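Local coordinates for protein cyanophage-like gp41-1 intein (Metagenome, PDB 6QAZ) that probably carries out protein splicing, excising itself and joining the flanking polypeptides, as expected of a naturally split intein, at residues Thr9-Pro14 with His117-Asn122; Lys48-Thr53 with Ile100-Glu105; Thr53-Lys58 with Met93-Leu98; His66-Gln71 with Met85-Lys90. All coordinates share one frame; numbering follows the deposited sequence.

From the N terminus, the chain lays down the first halves of contacts 1, 2, 3 and 4 in order (9-14, 48-53, 53-58, 66-71), then returns through 85-90, 93-98, 100-105 and 117-122 to close them in reverse. The four loops are therefore nested, contact 4 innermost and contact 1 outermost, and none cross. Contacts 2 and 3 share Thr53 and join strand 45-54 to the long strand 93-113. Contact 4 sets strand 68-70 against strand 86-89, whose backbone bonds to 93-98 tie it to contact 3. Contact 1, about 19 Å from contact 2 between centres, joins segments near the two ends of the chain.

Contact 1: residues Thr9-Pro14 with His117-Asn122; sequences TQVQTP and HLFYAN
Gln10 and Asn122 pin together two strands that cross rather than pair, in a largely buried contact of the all-beta HINT fold of inteins. Strand 10-13, near the N terminus, passes strand 118-121, near the C terminus, with 118° between their chain directions. Two hydrogen bonds hold the crossing. Asn122 N donates to Gln10 O (2.9 Å), lying in the carbonyl plane, and Gln10 N donates in return to the side-chain oxygen Asn122 OD1 (2.9 Å), almost straight at 175° but tilted out of the amide plane. Asn122 CG stands beside its own backbone N (chi1 -58°), and amide oxygen and peptide N-H both engage Gln10. The other end of that amide, ND2, is held by Glu59 O. A water donates to both Asn122 OD1 (2.7 Å) and Gln10 OE1, giving OD1 a second donor.

Apolar packing continues on each side of this clasp. Thr9 CG2 rests on Ala121 CB at 3.6 Å, while Thr9 OG1 bonds to Asp6 O. Further along, Val11 CG1 approaches Phe119 CD1 obliquely (3.7 Å), and both side chains also touch Val29 of strand 28-31. Where the strands diverge, a water spans the gap, accepting from Gln12 N at 2.9 Å and donating to Tyr120 O at 2.7 Å.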
# COMPACT_ATOMS: atom_id res chain seq x y z
N THR A 9 1.17 4.82 -7.42
CA THR A 9 1.89 3.85 -6.58
C THR A 9 2.43 2.74 -7.46
O THR A 9 1.68 2.19 -8.27
CB THR A 9 0.91 3.25 -5.57
OG1 THR A 9 0.26 4.28 -4.80
CG2 THR A 9 1.61 2.31 -4.62
N GLN A 10 3.68 2.36 -7.29
CA GLN A 10 4.28 1.29 -8.09
C GLN A 10 4.24 -0.03 -7.35
O GLN A 10 4.52 -0.12 -6.16
CB GLN A 10 5.69 1.62 -8.52
CG GLN A 10 5.72 2.69 -9.60
CD GLN A 10 7.15 3.02 -9.96
OE1 GLN A 10 7.91 3.54 -9.13
NE2 GLN A 10 7.56 2.68 -11.17
N VAL A 11 3.89 -1.07 -8.09
CA VAL A 11 3.92 -2.46 -7.60
C VAL A 11 4.79 -3.26 -8.56
O VAL A 11 4.97 -2.89 -9.73
CB VAL A 11 2.50 -3.03 -7.50
CG1 VAL A 11 1.69 -2.24 -6.50
CG2 VAL A 11 1.80 -3.10 -8.84
N GLN A 12 5.34 -4.35 -8.08
CA GLN A 12 6.28 -5.17 -8.83
C GLN A 12 5.56 -6.39 -9.42
O GLN A 12 5.05 -7.21 -8.66
CB GLN A 12 7.39 -5.57 -7.87
CG GLN A 12 8.59 -6.12 -8.59
CD GLN A 12 9.78 -6.27 -7.69
OE1 GLN A 12 9.90 -5.69 -6.61
NE2 GLN A 12 10.69 -7.09 -8.14
N THR A 13 5.53 -6.49 -10.74
CA THR A 13 5.00 -7.67 -11.43
C THR A 13 6.17 -8.46 -11.95
O THR A 13 7.29 -7.93 -12.08
CB THR A 13 4.02 -7.31 -12.53
OG1 THR A 13 4.74 -6.87 -13.69
CG2 THR A 13 2.99 -6.30 -12.10
N PRO A 14 5.95 -9.68 -12.45
CA PRO A 14 7.03 -10.39 -13.12
C PRO A 14 7.53 -9.68 -14.38
O PRO A 14 8.59 -10.04 -14.87
CB PRO A 14 6.44 -11.78 -13.39
CG PRO A 14 5.36 -11.93 -12.31
CD PRO A 14 4.75 -10.55 -12.25
N HIS A 117 -2.69 -11.49 1.02
CA HIS A 117 -3.35 -10.18 0.77
C HIS A 117 -2.38 -9.00 0.87
O HIS A 117 -2.85 -7.87 0.94
CB HIS A 117 -4.55 -9.93 1.67
CG HIS A 117 -5.55 -10.95 1.55
ND1 HIS A 117 -6.18 -11.29 0.40
CD2 HIS A 117 -6.03 -11.75 2.48
CE1 HIS A 117 -7.04 -12.29 0.64
NE2 HIS A 117 -6.97 -12.57 1.91
N LEU A 118 -1.08 -9.25 0.82
CA LEU A 118 -0.09 -8.17 0.90
C LEU A 118 0.59 -7.97 -0.46
O LEU A 118 0.63 -8.88 -1.31
CB LEU A 118 0.97 -8.47 1.96
CG LEU A 118 0.46 -8.87 3.34
CD1 LEU A 118 1.63 -9.07 4.30
CD2 LEU A 118 -0.53 -7.86 3.88
N PHE A 119 1.21 -6.82 -0.61
CA PHE A 119 2.11 -6.57 -1.73
C PHE A 119 3.00 -5.39 -1.38
O PHE A 119 2.62 -4.52 -0.58
CB PHE A 119 1.38 -6.35 -3.07
CG PHE A 119 0.33 -5.27 -3.10
CD1 PHE A 119 0.64 -3.95 -3.35
CD2 PHE A 119 -0.98 -5.59 -2.91
CE1 PHE A 119 -0.34 -2.99 -3.42
CE2 PHE A 119 -1.96 -4.63 -3.02
CZ PHE A 119 -1.64 -3.31 -3.22
N TYR A 120 4.17 -5.34 -2.00
CA TYR A 120 5.02 -4.16 -1.87
C TYR A 120 4.52 -3.05 -2.79
O TYR A 120 4.26 -3.24 -3.98
CB TYR A 120 6.47 -4.52 -2.25
CG TYR A 120 7.17 -5.36 -1.19
CD1 TYR A 120 7.50 -4.81 0.04
CD2 TYR A 120 7.49 -6.69 -1.38
CE1 TYR A 120 8.14 -5.52 1.03
CE2 TYR A 120 8.15 -7.43 -0.38
CZ TYR A 120 8.46 -6.83 0.83
OH TYR A 120 9.12 -7.49 1.86
N ALA A 121 4.41 -1.87 -2.23
CA ALA A 121 3.88 -0.66 -2.90
C ALA A 121 4.92 0.42 -2.66
O ALA A 121 5.17 0.78 -1.50
CB ALA A 121 2.53 -0.32 -2.33
N ASN A 122 5.58 0.88 -3.71
CA ASN A 122 6.76 1.78 -3.53
C ASN A 122 7.76 1.14 -2.55
O ASN A 122 8.41 1.85 -1.77
CB ASN A 122 6.36 3.16 -3.09
CG ASN A 122 5.42 3.84 -4.04
OD1 ASN A 122 5.34 3.52 -5.22
ND2 ASN A 122 4.72 4.81 -3.55
O HOH W 1 1.76 6.15 -3.31
O HOH W 2 7.49 4.35 -6.68
O HOH W 3 4.46 -5.42 -5.56

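Contact 2: residues Lys48-Thr53 with Ile100-Glu105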
# COMPACT_ATOMS: atom_id res chain seq x y z
N LYS A 48 -10.24 11.39 0.68
CA LYS A 48 -9.12 12.11 1.29
C LYS A 48 -7.89 11.23 1.31
O LYS A 48 -7.98 10.04 1.65
CB LYS A 48 -9.48 12.59 2.70
CG LYS A 48 -8.45 13.47 3.40
CD LYS A 48 -8.03 14.72 2.62
CE LYS A 48 -9.17 15.69 2.43
NZ LYS A 48 -9.74 16.15 3.72
N SER A 49 -6.75 11.80 0.99
CA SER A 49 -5.49 11.07 0.91
C SER A 49 -4.51 11.58 1.94
O SER A 49 -4.61 12.71 2.40
CB SER A 49 -4.93 11.13 -0.48
OG SER A 49 -4.50 12.42 -0.86
N TYR A 50 -3.55 10.72 2.26
CA TYR A 50 -2.53 10.92 3.28
C TYR A 50 -1.22 10.39 2.73
O TYR A 50 -1.19 9.35 2.08
CB TYR A 50 -2.84 10.13 4.55
CG TYR A 50 -4.11 10.55 5.21
CD1 TYR A 50 -5.33 10.11 4.73
CD2 TYR A 50 -4.12 11.39 6.31
CE1 TYR A 50 -6.53 10.52 5.26
CE2 TYR A 50 -5.32 11.78 6.90
CZ TYR A 50 -6.52 11.37 6.33
OH TYR A 50 -7.74 11.74 6.86
N LYS A 51 -0.13 11.09 3.03
CA LYS A 51 1.21 10.64 2.66
C LYS A 51 1.93 10.13 3.90
O LYS A 51 2.08 10.89 4.88
CB LYS A 51 2.02 11.76 2.01
CG LYS A 51 3.39 11.32 1.53
CD LYS A 51 4.12 12.39 0.79
CE LYS A 51 4.26 13.67 1.57
NZ LYS A 51 5.24 14.57 0.92
N ILE A 52 2.43 8.92 3.83
CA ILE A 52 3.30 8.34 4.86
C ILE A 52 4.72 8.38 4.34
O ILE A 52 4.97 7.89 3.24
CB ILE A 52 2.85 6.90 5.16
CG1 ILE A 52 1.41 6.86 5.62
CG2 ILE A 52 3.80 6.27 6.15
CD1 ILE A 52 0.85 5.48 5.77
N THR A 53 5.63 8.94 5.11
CA THR A 53 7.06 9.02 4.76
C THR A 53 7.86 8.25 5.79
O THR A 53 7.71 8.52 7.01
CB THR A 53 7.56 10.47 4.69
OG1 THR A 53 6.73 11.19 3.77
CG2 THR A 53 9.01 10.55 4.27
N ILE A 100 3.18 11.49 8.84
CA ILE A 100 1.93 11.23 8.12
C ILE A 100 1.28 12.58 7.87
O ILE A 100 1.08 13.36 8.82
CB ILE A 100 1.01 10.29 8.89
CG1 ILE A 100 1.75 8.98 9.21
CG2 ILE A 100 -0.25 10.05 8.06
CD1 ILE A 100 0.92 7.89 9.77
N GLU A 101 1.10 12.92 6.61
CA GLU A 101 0.67 14.27 6.16
C GLU A 101 -0.68 14.11 5.44
O GLU A 101 -0.71 13.47 4.39
CB GLU A 101 1.73 14.92 5.24
CG GLU A 101 1.36 16.36 4.79
CD GLU A 101 2.34 17.09 3.88
OE1 GLU A 101 3.55 17.20 4.25
OE2 GLU A 101 1.89 17.61 2.80
N GLU A 102 -1.75 14.72 5.94
CA GLU A 102 -3.01 14.76 5.19
C GLU A 102 -2.80 15.62 3.96
O GLU A 102 -2.25 16.75 4.07
CB GLU A 102 -4.14 15.25 6.07
CG GLU A 102 -5.48 15.14 5.37
CD GLU A 102 -6.67 15.51 6.23
OE1 GLU A 102 -6.52 15.63 7.45
OE2 GLU A 102 -7.75 15.67 5.65
N LEU A 103 -3.26 15.13 2.83
CA LEU A 103 -3.17 15.85 1.56
C LEU A 103 -4.60 16.26 1.19
O LEU A 103 -5.28 16.87 2.01
CB LEU A 103 -2.46 14.97 0.52
CG LEU A 103 -1.05 14.52 0.88
CD1 LEU A 103 -0.51 13.69 -0.27
CD2 LEU A 103 -0.11 15.69 1.15
N ASP A 104 -4.97 16.00 -0.03
CA ASP A 104 -6.20 16.47 -0.66
C ASP A 104 -7.11 15.29 -0.99
O ASP A 104 -6.71 14.12 -0.89
CB ASP A 104 -5.83 17.27 -1.91
CG ASP A 104 -4.83 16.61 -2.84
OD1 ASP A 104 -4.45 15.46 -2.63
OD2 ASP A 104 -4.42 17.31 -3.80
N GLU A 105 -8.32 15.58 -1.41
CA GLU A 105 -9.18 14.57 -2.02
C GLU A 105 -8.66 14.26 -3.40
O GLU A 105 -8.40 15.19 -4.17
CB GLU A 105 -10.60 15.11 -2.09
CG GLU A 105 -11.25 15.16 -0.74
CD GLU A 105 -12.61 14.52 -0.71
OE1 GLU A 105 -12.70 13.31 -1.05
OE2 GLU A 105 -13.58 15.23 -0.37
O HOH W 4 5.37 16.81 2.15
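Lys48 NZ, in one of the two deposited conformers of Lys48, forms a salt bridge with Glu102 OE2 at 2.8 Å, meeting the carboxylate oxygen nearly along its C-O bond; the bridge may be only partly occupied. In this conformer the Lys48 chain bends at three successive torsions and crosses Glu102 at about a right angle. Glu102 also runs alongside the Tyr50 ring, pointing the same way: its CG lies 3.7 Å from Tyr50 CE2, with ring and carboxylate planes 33° apart. Further along this face Ile52 and Ile100 lie side by side, their CG1 atoms 4.2 Å apart.

Ser49 faces Asp104 instead. Its OG donates to Asp104 O (2.8 Å) in the carbonyl plane, and its backbone N donates to the same oxygen (3.0 Å) along a more bent path, 140° at the hydrogen, so Asp104 O is gripped twice. Leu103 N donates to Ser49 O (2.8 Å). Ser49 thus faces two residues, and the register slips by one between the pairs Lys48-Glu105 and Tyr50-Glu102: a beta bulge in the antiparallel pairing of strands 45-54 and 93-113, which belong to the curled sheet of the HINT fold. Beyond it, Lys51 and Glu101 exchange both backbone bonds.

Across the sheet from Tyr50, Lys51 CB packs on Leu103 CD1 (3.9 Å), and a water accepting from Lys51 NZ at 2.6 Å donates to Glu101 OE1 in the Glu101 conformer described. A citrate and a glycol ether, probably from the crystallisation liquor, also bind Lys51 NZ. In the next shell, Tyr50 and Ile100 both touch Ile77, and Arg106 salt-bridges Asp104 OD1.

Contact 3: residues Thr53-Lys58 with Met93-Leu98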
# COMPACT_ATOMS: atom_id res chain seq x y z
N THR A 53 5.63 8.94 5.11
CA THR A 53 7.06 9.02 4.76
C THR A 53 7.86 8.25 5.79
O THR A 53 7.71 8.52 7.01
CB THR A 53 7.56 10.47 4.69
OG1 THR A 53 6.73 11.19 3.77
CG2 THR A 53 9.01 10.55 4.27
N LEU A 54 8.72 7.34 5.35
CA LEU A 54 9.55 6.55 6.24
C LEU A 54 10.94 7.16 6.37
O LEU A 54 11.36 8.03 5.60
CB LEU A 54 9.67 5.11 5.72
CG LEU A 54 8.34 4.39 5.47
CD1 LEU A 54 8.61 2.98 5.07
CD2 LEU A 54 7.42 4.47 6.67
N GLU A 55 11.70 6.64 7.34
CA GLU A 55 13.02 7.20 7.68
C GLU A 55 14.04 6.98 6.55
O GLU A 55 15.07 7.67 6.57
CB GLU A 55 13.52 6.66 8.99
CG GLU A 55 13.74 5.20 8.98
CD GLU A 55 14.31 4.62 10.26
OE1 GLU A 55 15.15 5.31 10.92
OE2 GLU A 55 13.84 3.56 10.70
N ASP A 56 13.80 6.06 5.63
CA ASP A 56 14.66 5.84 4.44
C ASP A 56 14.16 6.64 3.23
O ASP A 56 14.68 6.43 2.12
CB ASP A 56 14.80 4.37 4.14
CG ASP A 56 13.49 3.72 3.77
OD1 ASP A 56 12.45 4.41 3.71
OD2 ASP A 56 13.53 2.47 3.53
N GLY A 57 13.20 7.53 3.43
CA GLY A 57 12.69 8.36 2.35
C GLY A 57 11.48 7.79 1.64
O GLY A 57 10.80 8.54 0.93
N LYS A 58 11.22 6.49 1.76
CA LYS A 58 10.13 5.90 0.98
C LYS A 58 8.80 6.53 1.39
O LYS A 58 8.56 6.81 2.57
CB LYS A 58 10.09 4.39 1.17
CG LYS A 58 11.30 3.66 0.65
CD LYS A 58 11.16 2.19 0.83
CE LYS A 58 12.30 1.34 0.32
NZ LYS A 58 13.59 1.69 0.90
N MET A 93 12.35 -5.43 6.22
CA MET A 93 13.18 -4.58 7.10
C MET A 93 12.29 -3.54 7.79
O MET A 93 11.55 -2.89 7.08
CB MET A 93 14.28 -3.86 6.31
CG MET A 93 15.22 -4.80 5.61
SD MET A 93 16.18 -5.85 6.73
CE MET A 93 17.30 -4.62 7.41
N LEU A 94 12.34 -3.35 9.11
CA LEU A 94 11.50 -2.36 9.78
C LEU A 94 12.06 -0.97 9.56
O LEU A 94 13.27 -0.76 9.72
CB LEU A 94 11.47 -2.70 11.25
CG LEU A 94 10.60 -3.90 11.60
CD1 LEU A 94 10.98 -4.48 12.95
CD2 LEU A 94 9.12 -3.54 11.53
N LYS A 95 11.20 -0.02 9.24
CA LYS A 95 11.58 1.38 9.09
C LYS A 95 10.55 2.26 9.76
O LYS A 95 9.33 2.08 9.59
CB LYS A 95 11.72 1.76 7.62
CG LYS A 95 12.89 1.09 6.91
CD LYS A 95 14.25 1.54 7.39
CE LYS A 95 15.36 0.73 6.79
NZ LYS A 95 16.66 1.19 7.31
N LYS A 96 11.03 3.23 10.51
CA LYS A 96 10.15 4.17 11.23
C LYS A 96 9.37 5.05 10.27
O LYS A 96 9.93 5.58 9.31
CB LYS A 96 11.01 5.07 12.12
CG LYS A 96 11.71 4.53 13.36
CD LYS A 96 10.81 4.57 14.53
CE LYS A 96 11.39 3.80 15.70
NZ LYS A 96 12.60 4.47 16.27
N ILE A 97 8.13 5.29 10.62
CA ILE A 97 7.33 6.37 10.01
C ILE A 97 7.81 7.69 10.59
O ILE A 97 7.75 7.90 11.80
CB ILE A 97 5.84 6.17 10.28
CG1 ILE A 97 5.32 4.88 9.64
CG2 ILE A 97 5.06 7.37 9.75
CD1 ILE A 97 3.89 4.55 10.04
N LEU A 98 8.29 8.57 9.73
CA LEU A 98 8.70 9.92 10.14
C LEU A 98 7.51 10.87 10.17
O LEU A 98 7.48 11.75 11.05
CB LEU A 98 9.73 10.49 9.20
CG LEU A 98 11.11 9.89 9.22
CD1 LEU A 98 12.01 10.73 8.34
CD2 LEU A 98 11.70 9.77 10.59
O HOH W 5 14.29 1.42 12.19
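The carboxylate of Glu55 is met from above its plane by the backbone of Lys96: Lys96 N donates to Glu55 OE2 at 2.8 Å, the bond straight at 178° but 41° out of the carboxylate plane. Lys96 CB lies against the same oxygen, which also accepts from a water at 2.6 Å. Glu55 CG sits between its own N and carbonyl carbon (chi1 63°), and the rest of the chain extends to the neighbouring strand. The second flat group, the carboxylate of Asp56, is likewise approached from out of its plane: Lys58 NZ reaches OD2 in a salt bridge of 2.7 Å, and Lys58 N donates to OD1 (3.1 Å), making an Asx turn. Asp56 OD2 also touches Lys95 CG at 3.7 Å, the two side chains crossing at about a right angle.

Backbone bonds fix the approach. Glu55 N donates to Lys96 O (2.9 Å), meeting that carbonyl nearly head-on, and Leu98 N donates to Thr53 O (2.8 Å) in the carbonyl plane. Between them Leu54 and Ile97 form an antiparallel non-hydrogen-bonded pair; their CB atoms diverge, yet Leu54 CD2 still packs on Ile97 CG1 at 3.7 Å. Leu98 CG and CD1 lie against Glu55 CA, covering the start of the turn.

Gly57 N donates to Leu54 O, and Leu54 N takes Lys58 O as acceptor. With Gly57 at positive phi, this is a type I turn with a G1 bulge, typical of a tight beta hairpin, here linking strands 45-54 and 59-63 beside strand 93-113.

Contact 4: residues His66-Gln71 with Met85-Lys90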
# COMPACT_ATOMS: atom_id res chain seq x y z
N HIS A 66 -6.84 2.53 4.69
CA HIS A 66 -5.96 1.56 4.04
C HIS A 66 -5.01 0.93 5.05
O HIS A 66 -4.32 1.65 5.81
CB HIS A 66 -5.20 2.25 2.92
CG HIS A 66 -4.39 1.27 2.16
ND1 HIS A 66 -4.90 0.47 1.16
CD2 HIS A 66 -3.14 0.81 2.36
CE1 HIS A 66 -4.01 -0.43 0.83
NE2 HIS A 66 -2.93 -0.23 1.51
N LEU A 67 -4.92 -0.38 5.07
CA LEU A 67 -4.16 -1.13 6.08
C LEU A 67 -2.72 -1.39 5.65
O LEU A 67 -2.40 -1.63 4.48
CB LEU A 67 -4.85 -2.47 6.33
CG LEU A 67 -6.22 -2.41 6.96
CD1 LEU A 67 -6.93 -3.76 6.78
CD2 LEU A 67 -6.15 -2.03 8.43
N PHE A 68 -1.88 -1.43 6.68
CA PHE A 68 -0.48 -1.86 6.56
C PHE A 68 -0.14 -2.86 7.65
O PHE A 68 -0.51 -2.66 8.81
CB PHE A 68 0.50 -0.70 6.76
CG PHE A 68 0.39 0.36 5.71
CD1 PHE A 68 -0.60 1.35 5.78
CD2 PHE A 68 1.27 0.38 4.64
CE1 PHE A 68 -0.72 2.29 4.78
CE2 PHE A 68 1.17 1.36 3.67
CZ PHE A 68 0.17 2.30 3.75
N PRO A 69 0.66 -3.87 7.35
CA PRO A 69 1.17 -4.75 8.38
C PRO A 69 2.16 -3.99 9.25
O PRO A 69 2.98 -3.22 8.77
CB PRO A 69 1.83 -5.90 7.63
CG PRO A 69 2.06 -5.40 6.26
CD PRO A 69 1.07 -4.30 6.01
N THR A 70 2.09 -4.25 10.55
CA THR A 70 3.01 -3.68 11.54
C THR A 70 3.37 -4.80 12.51
O THR A 70 2.76 -5.87 12.50
CB THR A 70 2.40 -2.50 12.30
OG1 THR A 70 1.54 -2.97 13.35
CG2 THR A 70 1.69 -1.50 11.41
N GLN A 71 4.28 -4.51 13.42
CA GLN A 71 4.62 -5.49 14.45
C GLN A 71 3.45 -5.81 15.37
O GLN A 71 3.50 -6.87 16.04
CB GLN A 71 5.78 -4.96 15.30
CG GLN A 71 7.11 -4.96 14.54
CD GLN A 71 8.16 -4.14 15.25
OE1 GLN A 71 8.07 -2.93 15.31
NE2 GLN A 71 9.12 -4.83 15.84
N MET A 85 5.83 4.65 14.72
CA MET A 85 5.61 3.21 14.46
C MET A 85 6.43 2.82 13.25
O MET A 85 6.93 3.68 12.56
CB MET A 85 4.12 2.95 14.22
CG MET A 85 3.31 3.20 15.47
SD MET A 85 1.58 2.88 15.13
CE MET A 85 0.86 3.18 16.74
N CYS A 86 6.64 1.52 13.05
CA CYS A 86 7.44 1.03 11.95
C CYS A 86 6.59 0.23 10.96
O CYS A 86 5.71 -0.54 11.33
CB CYS A 86 8.53 0.10 12.43
SG CYS A 86 9.76 0.95 13.46
N LEU A 87 6.92 0.43 9.68
CA LEU A 87 6.42 -0.40 8.59
C LEU A 87 7.55 -1.30 8.10
O LEU A 87 8.70 -1.09 8.41
CB LEU A 87 5.86 0.45 7.45
CG LEU A 87 4.72 1.39 7.82
CD1 LEU A 87 4.16 2.06 6.59
CD2 LEU A 87 3.62 0.66 8.58
N TYR A 88 7.19 -2.29 7.30
CA TYR A 88 8.18 -3.17 6.66
C TYR A 88 8.46 -2.66 5.26
O TYR A 88 7.53 -2.34 4.51
CB TYR A 88 7.64 -4.60 6.59
CG TYR A 88 7.39 -5.24 7.93
CD1 TYR A 88 8.42 -5.86 8.62
CD2 TYR A 88 6.14 -5.21 8.51
CE1 TYR A 88 8.18 -6.45 9.85
CE2 TYR A 88 5.89 -5.79 9.74
CZ TYR A 88 6.91 -6.42 10.42
OH TYR A 88 6.66 -6.94 11.67
N VAL A 89 9.73 -2.66 4.89
CA VAL A 89 10.15 -2.32 3.52
C VAL A 89 10.79 -3.55 2.91
O VAL A 89 11.14 -4.50 3.59
CB VAL A 89 11.08 -1.11 3.47
CG1 VAL A 89 10.40 0.09 4.07
CG2 VAL A 89 12.45 -1.37 4.07
N LYS A 90 10.97 -3.53 1.62
CA LYS A 90 11.50 -4.73 0.97
C LYS A 90 12.90 -4.95 1.51
O LYS A 90 13.68 -4.03 1.57
CB LYS A 90 11.42 -4.63 -0.55
CG LYS A 90 11.68 -5.93 -1.29
CD LYS A 90 11.46 -5.81 -2.80
CE LYS A 90 12.13 -6.92 -3.57
NZ LYS A 90 12.18 -6.61 -5.02
O HOH W 6 4.47 -2.59 6.52
O HOH W 7 5.79 -2.13 13.56
O HOH W 8 7.17 0.13 15.95
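Tyr88, Leu87 and Thr70 bury the most surface here, and the Tyr88 ring spans Pro69, Thr70 and Gln71. Pro69 O lies at the ring's edge, near its plane, 3.7 Å from Tyr88 CD2. Further out, Tyr88 CE2 approaches Thr70 C obliquely at 3.9 Å, and Tyr88 OH comes within 3.5 Å of Gln71 CG. The Gln71 chain crosses the tyrosine at about a right angle, its amide turned 78° from the ring. Leu94 of strand 93-113 also touches the Tyr88 ring.

Leu87 turns its two methyls to different neighbours. Leu87 CD2 meets Phe68 CB (3.9 Å) and Thr70 CG2 (4.0 Å), while Leu87 CD1 comes obliquely to the Phe68 ring near Phe68 CD2. Thr70 gives CG2 to this packing, while its CB and CG2 both lie near Cys86 O; its hydroxyl is engaged by Gly73 O and Thr72 OG1. Leu81 touches both Phe68 and Thr70 from outside the two segments.

Waters bridge the two backbones. One molecule donates to Pro69 O (2.8 Å) and accepts from Tyr88 N (2.8 Å); another accepts from Gln71 N and donates to Cys86 O, as well as to the side-chain oxygen Gln71 OE1. These bridges match the strand geometry: the short, weakly bonded strand about 68-70 and strand 86-89 approach no closer than 6.1 Å between axes and cross at 108°. The former pairs with 73-75 and the latter with 93-113, making this a side-chain and water-mediated crossing between a small hairpin and the curled main sheet of the HINT fold.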